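Local coordinates for protein cytochrome c2 (Rhodobacter capsulatus, PDB 1VYD) that carries electrons on a covalently bound heme c, serving as electron donor to the oxidized bacteriochlorophyll in the photophosphorylation pathway, at residues Ala3-Gly6 with Glu7-Asn11; Phe51-Lys54 with Asp55-Ala59. The protein carries 1 engineered substitution. One frame throughout, in Å; residues are numbered along the deposited sequence.

Contacts 1 and 2 lie on opposite sides of the chain's centre. Their own centres are about 26 Å apart and their nearest atoms about 13 Å. Both relate to the heme c, but only contact 2 touches it. Contact 1 (3-6 with 7-11) belongs to the N-terminal helix; its Phe-10 side chain comes within about 5 Å of the heme and about 3 Å of the side chain of Cys-13, which binds the heme covalently. Contact 2 (51-54 with 55-59) touches the heme directly, at both propionates. The Tyr-53 side chain is about 8 Å from that of the axial ligand His-17. Ile-57 stands equally far, side chain to side chain, from the other axial ligand, Met-96.

Contact 1: residues Ala3-Gly6 with Glu7-Asn11; sequences AAKG and EKEFN
Residues 3-6 and 7-11 are continuous: a helix, followed by a 3-10 segment at Phe-10 and Asn-11. They are joined by i to i+4 backbone bonds. Glu-7 N donates to Ala-3 O at 2.9 Å. Glu-9 N reaches Lys-5 O at 2.9 Å. Phe-10 N binds Gly-6 O at 3.0 Å. The side chains of Lys-5 and Glu-9, one turn apart, run side by side in the same direction. Glu-9 has CG anti to its carbonyl carbon (chi1 -59°), which lays CG 3.3 Å from Lys-5 O; the bend at chi2 then brings the carboxylate beside the lysine chain. OE2 meets Lys-5 CE at 3.2 Å, whereas NZ stays 4.1 Å from OE2, too far for a salt bridge. The other oxygen, OE1, forms its salt bridge with Lys-12. This is the N-terminal helix of the cytochrome c fold, which packs on the C-terminal helix 104-113. Glu-9 and Phe-10 both touch Val-107 there, and Glu-7 touches Tyr-110. On another side of the helix, the aliphatic part of Lys-8 lies along the backbone, with CB 3.5 Å from Lys-5 O. Phe-10 has CG anti to its backbone N (chi1 -159°), and its ring ends beside the side chains of Cys-13 and His-17.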
loop_
_atom_site.group_PDB
_atom_site.type_symbol
_atom_site.label_atom_id
_atom_site.label_comp_id
_atom_site.label_asym_id
_atom_site.label_seq_id
_atom_site.Cartn_x
_atom_site.Cartn_y
_atom_site.Cartn_z
ATOM N N ALA A 3 15.518 -1.999 -2.964
ATOM C CA ALA A 3 15.100 -0.945 -2.085
ATOM C C ALA A 3 15.573 0.433 -2.507
ATOM O O ALA A 3 14.874 1.457 -2.350
ATOM C CB ALA A 3 15.544 -1.243 -0.642
ATOM N N ALA A 4 16.838 0.555 -2.885
ATOM C CA ALA A 4 17.329 1.885 -3.294
ATOM C C ALA A 4 16.594 2.393 -4.532
ATOM O O ALA A 4 16.299 3.590 -4.561
ATOM C CB ALA A 4 18.826 1.881 -3.622
ATOM N N LYS A 5 16.266 1.584 -5.525
ATOM C CA LYS A 5 15.530 2.052 -6.670
ATOM C C LYS A 5 14.058 2.335 -6.322
ATOM O O LYS A 5 13.433 3.300 -6.799
ATOM C CB LYS A 5 15.475 0.974 -7.790
ATOM C CG LYS A 5 15.676 1.732 -9.110
ATOM C CD LYS A 5 15.578 0.873 -10.327
ATOM C CE LYS A 5 14.322 1.236 -11.133
ATOM N NZ LYS A 5 14.599 0.739 -12.533
ATOM N N GLY A 6 13.491 1.498 -5.456
ATOM C CA GLY A 6 12.133 1.661 -4.974
ATOM C C GLY A 6 11.977 2.956 -4.221
ATOM O O GLY A 6 10.957 3.640 -4.348
ATOM N N GLU A 7 13.020 3.416 -3.544
ATOM C CA GLU A 7 12.985 4.741 -2.898
ATOM C C GLU A 7 12.744 5.857 -3.920
ATOM O O GLU A 7 12.143 6.909 -3.631
ATOM C CB GLU A 7 14.315 5.028 -2.154
ATOM C CG GLU A 7 14.313 6.311 -1.374
ATOM C CD GLU A 7 15.476 6.434 -0.407
ATOM O OE1 GLU A 7 15.792 7.547 0.059
ATOM O OE2 GLU A 7 16.136 5.464 -0.015
ATOM N N LYS A 8 13.416 5.731 -5.080
ATOM C CA LYS A 8 13.232 6.754 -6.123
ATOM C C LYS A 8 11.872 6.568 -6.792
ATOM O O LYS A 8 11.209 7.530 -7.125
ATOM C CB LYS A 8 14.368 6.695 -7.133
ATOM C CG LYS A 8 15.784 6.762 -6.551
ATOM C CD LYS A 8 16.732 6.091 -7.551
ATOM C CE LYS A 8 18.210 6.279 -7.198
ATOM N NZ LYS A 8 18.645 7.687 -7.060
ATOM N N GLU A 9 11.329 5.350 -6.886
ATOM C CA GLU A 9 10.038 5.087 -7.503
ATOM C C GLU A 9 8.868 5.545 -6.606
ATOM O O GLU A 9 7.814 5.704 -7.201
ATOM C CB GLU A 9 9.816 3.624 -7.791
ATOM C CG GLU A 9 10.758 2.886 -8.687
ATOM C CD GLU A 9 10.710 3.366 -10.126
ATOM O OE1 GLU A 9 9.821 4.149 -10.518
ATOM O OE2 GLU A 9 11.622 2.965 -10.884
ATOM N N PHE A 10 9.032 5.701 -5.295
ATOM C CA PHE A 10 8.041 6.186 -4.364
ATOM C C PHE A 10 7.587 7.621 -4.637
ATOM O O PHE A 10 6.518 8.033 -4.155
ATOM C CB PHE A 10 8.633 6.170 -2.897
ATOM C CG PHE A 10 7.536 6.160 -1.869
ATOM C CD1 PHE A 10 6.701 5.036 -1.757
ATOM C CD2 PHE A 10 7.158 7.373 -1.248
ATOM C CE1 PHE A 10 5.656 5.008 -0.846
ATOM C CE2 PHE A 10 6.071 7.341 -0.392
ATOM C CZ PHE A 10 5.374 6.168 -0.145
ATOM N N ASN A 11 8.234 8.380 -5.535
ATOM C CA ASN A 11 7.831 9.644 -6.062
ATOM C C ASN A 11 6.490 9.455 -6.792
ATOM O O ASN A 11 5.855 10.484 -6.870
ATOM C CB ASN A 11 8.783 10.334 -7.079
ATOM C CG ASN A 11 9.050 9.586 -8.399
ATOM O OD1 ASN A 11 8.509 8.497 -8.689
ATOM N ND2 ASN A 11 9.957 10.047 -9.237
#

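Contact 2: residues Phe51-Lys54 with Asp55-Ala59; sequences FKYK and DSIVA. With HEM (protoporphyrin IX containing Fe), chain C.
Tyr-53 OH donates to the heme propionate oxygen O2A at 2.6 Å, the shortest polar bond here. The hydroxyl is also hydrogen-bonded to the backbone N of Tyr-48, so two partners fix the end of the ring. O2A lies at the ring edge, near its plane. The next residue holds the second propionate: Lys-54 N donates to heme O2D at 3.0 Å, with an angle of 162° at the hydrogen. Two successive residues thus hold both propionates, one through a side chain and one through the backbone. Tyr-53 has CG anti to its carbonyl carbon (chi1 -66°), which carries the ring to the first propionate. Phe-51 CD2 lies 3.7 Å above the plane of this ring, over its centre, and Tyr-53 CD1 meets the Phe-51 ring at its edge, in plane. Tyr-53 CB rests against Ile-57 CG2 and Val-58 CG2, each at 3.6 Å. Ile-57 is extended (chi2 174°) and brings CD1 to 3.3 Å from heme O1A. A phenylalanine in place of Tyr-53 would probably leave O2A and Tyr-48 N without their shared hydroxyl partner. Lys-54 is at the N-cap position of helix 55-62. The loop after strand 26-28 passes the propionates just before this helix starts. Ser-56 and Ala-59 of its first turns pack on Leu-87 of helix 79-87.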
loop_
_atom_site.group_PDB
_atom_site.type_symbol
_atom_site.label_atom_id
_atom_site.label_comp_id
_atom_site.label_asym_id
_atom_site.label_seq_id
_atom_site.Cartn_x
_atom_site.Cartn_y
_atom_site.Cartn_z
ATOM N N PHE A 51 -8.499 6.398 9.359
ATOM C CA PHE A 51 -8.521 6.487 7.905
ATOM C C PHE A 51 -9.793 5.802 7.427
ATOM O O PHE A 51 -10.070 4.685 7.834
ATOM C CB PHE A 51 -7.307 5.840 7.249
ATOM C CG PHE A 51 -7.321 6.222 5.769
ATOM C CD1 PHE A 51 -6.734 7.425 5.338
ATOM C CD2 PHE A 51 -7.933 5.375 4.868
ATOM C CE1 PHE A 51 -6.831 7.738 4.002
ATOM C CE2 PHE A 51 -8.018 5.724 3.521
ATOM C CZ PHE A 51 -7.451 6.906 3.084
ATOM N N LYS A 52 -10.601 6.411 6.587
ATOM C CA LYS A 52 -11.836 5.778 6.114
ATOM C C LYS A 52 -11.593 5.068 4.769
ATOM O O LYS A 52 -11.334 5.759 3.782
ATOM C CB LYS A 52 -12.909 6.821 5.863
ATOM C CG LYS A 52 -13.398 7.659 7.047
ATOM C CD LYS A 52 -14.931 7.433 7.043
ATOM C CE LYS A 52 -15.715 8.703 7.416
ATOM N NZ LYS A 52 -17.137 8.431 6.891
ATOM N N TYR A 53 -11.396 3.773 4.792
ATOM C CA TYR A 53 -11.153 2.994 3.598
ATOM C C TYR A 53 -12.478 2.666 2.921
ATOM O O TYR A 53 -13.537 2.726 3.526
ATOM C CB TYR A 53 -10.532 1.672 4.025
ATOM C CG TYR A 53 -9.149 1.729 4.654
ATOM C CD1 TYR A 53 -8.970 1.904 6.044
ATOM C CD2 TYR A 53 -8.057 1.544 3.802
ATOM C CE1 TYR A 53 -7.687 1.816 6.540
ATOM C CE2 TYR A 53 -6.785 1.430 4.339
ATOM C CZ TYR A 53 -6.616 1.590 5.720
ATOM O OH TYR A 53 -5.335 1.446 6.183
ATOM N N LYS A 54 -12.505 2.351 1.658
ATOM C CA LYS A 54 -13.644 1.816 0.941
ATOM C C LYS A 54 -13.814 0.412 1.523
ATOM O O LYS A 54 -12.872 -0.191 2.056
ATOM C CB LYS A 54 -13.475 1.793 -0.570
ATOM C CG LYS A 54 -14.190 2.932 -1.262
ATOM C CD LYS A 54 -14.949 2.469 -2.522
ATOM C CE LYS A 54 -16.161 3.356 -2.868
ATOM N NZ LYS A 54 -15.713 4.807 -2.711
ATOM N N ASP A 55 -15.024 -0.115 1.413
ATOM C CA ASP A 55 -15.394 -1.381 2.012
ATOM C C ASP A 55 -14.700 -2.594 1.537
ATOM O O ASP A 55 -14.446 -3.507 2.341
ATOM C CB ASP A 55 -16.937 -1.380 1.914
ATOM C CG ASP A 55 -17.388 -1.737 0.535
ATOM O OD1 ASP A 55 -16.842 -1.178 -0.467
ATOM O OD2 ASP A 55 -18.274 -2.633 0.487
ATOM N N SER A 56 -14.288 -2.794 0.275
ATOM C CA SER A 56 -13.619 -4.011 -0.124
ATOM C C SER A 56 -12.288 -4.324 0.517
ATOM O O SER A 56 -11.965 -5.504 0.782
ATOM C CB SER A 56 -13.203 -4.001 -1.651
ATOM O OG SER A 56 -14.347 -3.507 -2.298
ATOM N N ILE A 57 -11.435 -3.290 0.597
ATOM C CA ILE A 57 -10.129 -3.454 1.194
ATOM C C ILE A 57 -10.352 -3.772 2.690
ATOM O O ILE A 57 -9.603 -4.580 3.259
ATOM C CB ILE A 57 -9.187 -2.274 0.990
ATOM C CG1 ILE A 57 -7.811 -2.790 1.497
ATOM C CG2 ILE A 57 -9.654 -1.059 1.770
ATOM C CD1 ILE A 57 -6.658 -1.827 1.273
ATOM N N VAL A 58 -11.404 -3.203 3.304
ATOM C CA VAL A 58 -11.635 -3.651 4.718
ATOM C C VAL A 58 -12.043 -5.113 4.848
ATOM O O VAL A 58 -11.553 -5.852 5.712
ATOM C CB VAL A 58 -12.710 -2.679 5.236
ATOM C CG1 VAL A 58 -13.363 -3.152 6.528
ATOM C CG2 VAL A 58 -12.040 -1.309 5.396
ATOM N N ALA A 59 -12.937 -5.637 3.963
ATOM C CA ALA A 59 -13.407 -7.024 3.950
ATOM C C ALA A 59 -12.216 -7.940 3.679
ATOM O O ALA A 59 -12.015 -9.029 4.182
ATOM C CB ALA A 59 -14.442 -7.244 2.794
HETATM C CHA HEM C . -4.185 2.248 -0.238
HETATM C CHB HEM C . 0.404 1.538 -1.714
HETATM C CHC HEM C . -0.083 5.220 -4.871
HETATM C CHD HEM C . -4.321 6.413 -2.774
HETATM C C1A HEM C . -2.919 1.710 -0.446
HETATM C C2A HEM C . -2.381 0.530 0.198
HETATM C C3A HEM C . -1.151 0.359 -0.236
HETATM C C4A HEM C . -0.862 1.410 -1.163
HETATM C CMA HEM C . -0.029 -0.669 0.041
HETATM C CAA HEM C . -3.205 -0.318 1.228
HETATM C CBA HEM C . -2.934 0.207 2.618
HETATM C CGA HEM C . -3.619 -0.451 3.797
HETATM O O1A HEM C . -4.350 -1.468 3.620
HETATM O O2A HEM C . -3.498 0.204 4.860
HETATM C C1B HEM C . 0.609 2.501 -2.682
HETATM C C2B HEM C . 1.825 2.581 -3.453
HETATM C C3B HEM C . 1.643 3.570 -4.338
HETATM C C4B HEM C . 0.370 4.175 -4.116
HETATM C CMB HEM C . 3.084 1.673 -3.225
HETATM C CAB HEM C . 2.569 4.021 -5.495
HETATM C CBB HEM C . 3.041 3.067 -6.382
HETATM C C1C HEM C . -1.281 5.850 -4.546
HETATM C C2C HEM C . -1.738 7.085 -5.169
HETATM C C3C HEM C . -2.896 7.391 -4.621
HETATM C C4C HEM C . -3.212 6.393 -3.615
HETATM C CMC HEM C . -0.892 7.813 -6.230
HETATM C CAC HEM C . -3.896 8.514 -4.969
HETATM C CBC HEM C . -4.066 9.013 -6.238
HETATM C C1D HEM C . -4.617 5.401 -1.879
HETATM C C2D HEM C . -5.883 5.265 -1.209
HETATM C C3D HEM C . -5.843 4.116 -0.508
HETATM C C4D HEM C . -4.579 3.469 -0.771
HETATM C CMD HEM C . -6.992 6.326 -1.296
HETATM C CAD HEM C . -6.931 3.454 0.334
HETATM C CBD HEM C . -7.633 2.402 -0.599
HETATM C CGD HEM C . -9.089 2.140 -0.335
HETATM O O1D HEM C . -9.640 1.502 -1.267
HETATM O O2D HEM C . -9.707 2.674 0.638
HETATM N NA HEM C . -1.967 2.222 -1.264
HETATM N NB HEM C . -0.236 3.499 -3.060
HETATM N NC HEM C . -2.201 5.436 -3.609
HETATM N ND HEM C . -3.837 4.277 -1.629
HETATM FE FE HEM C . -2.075 3.854 -2.399
#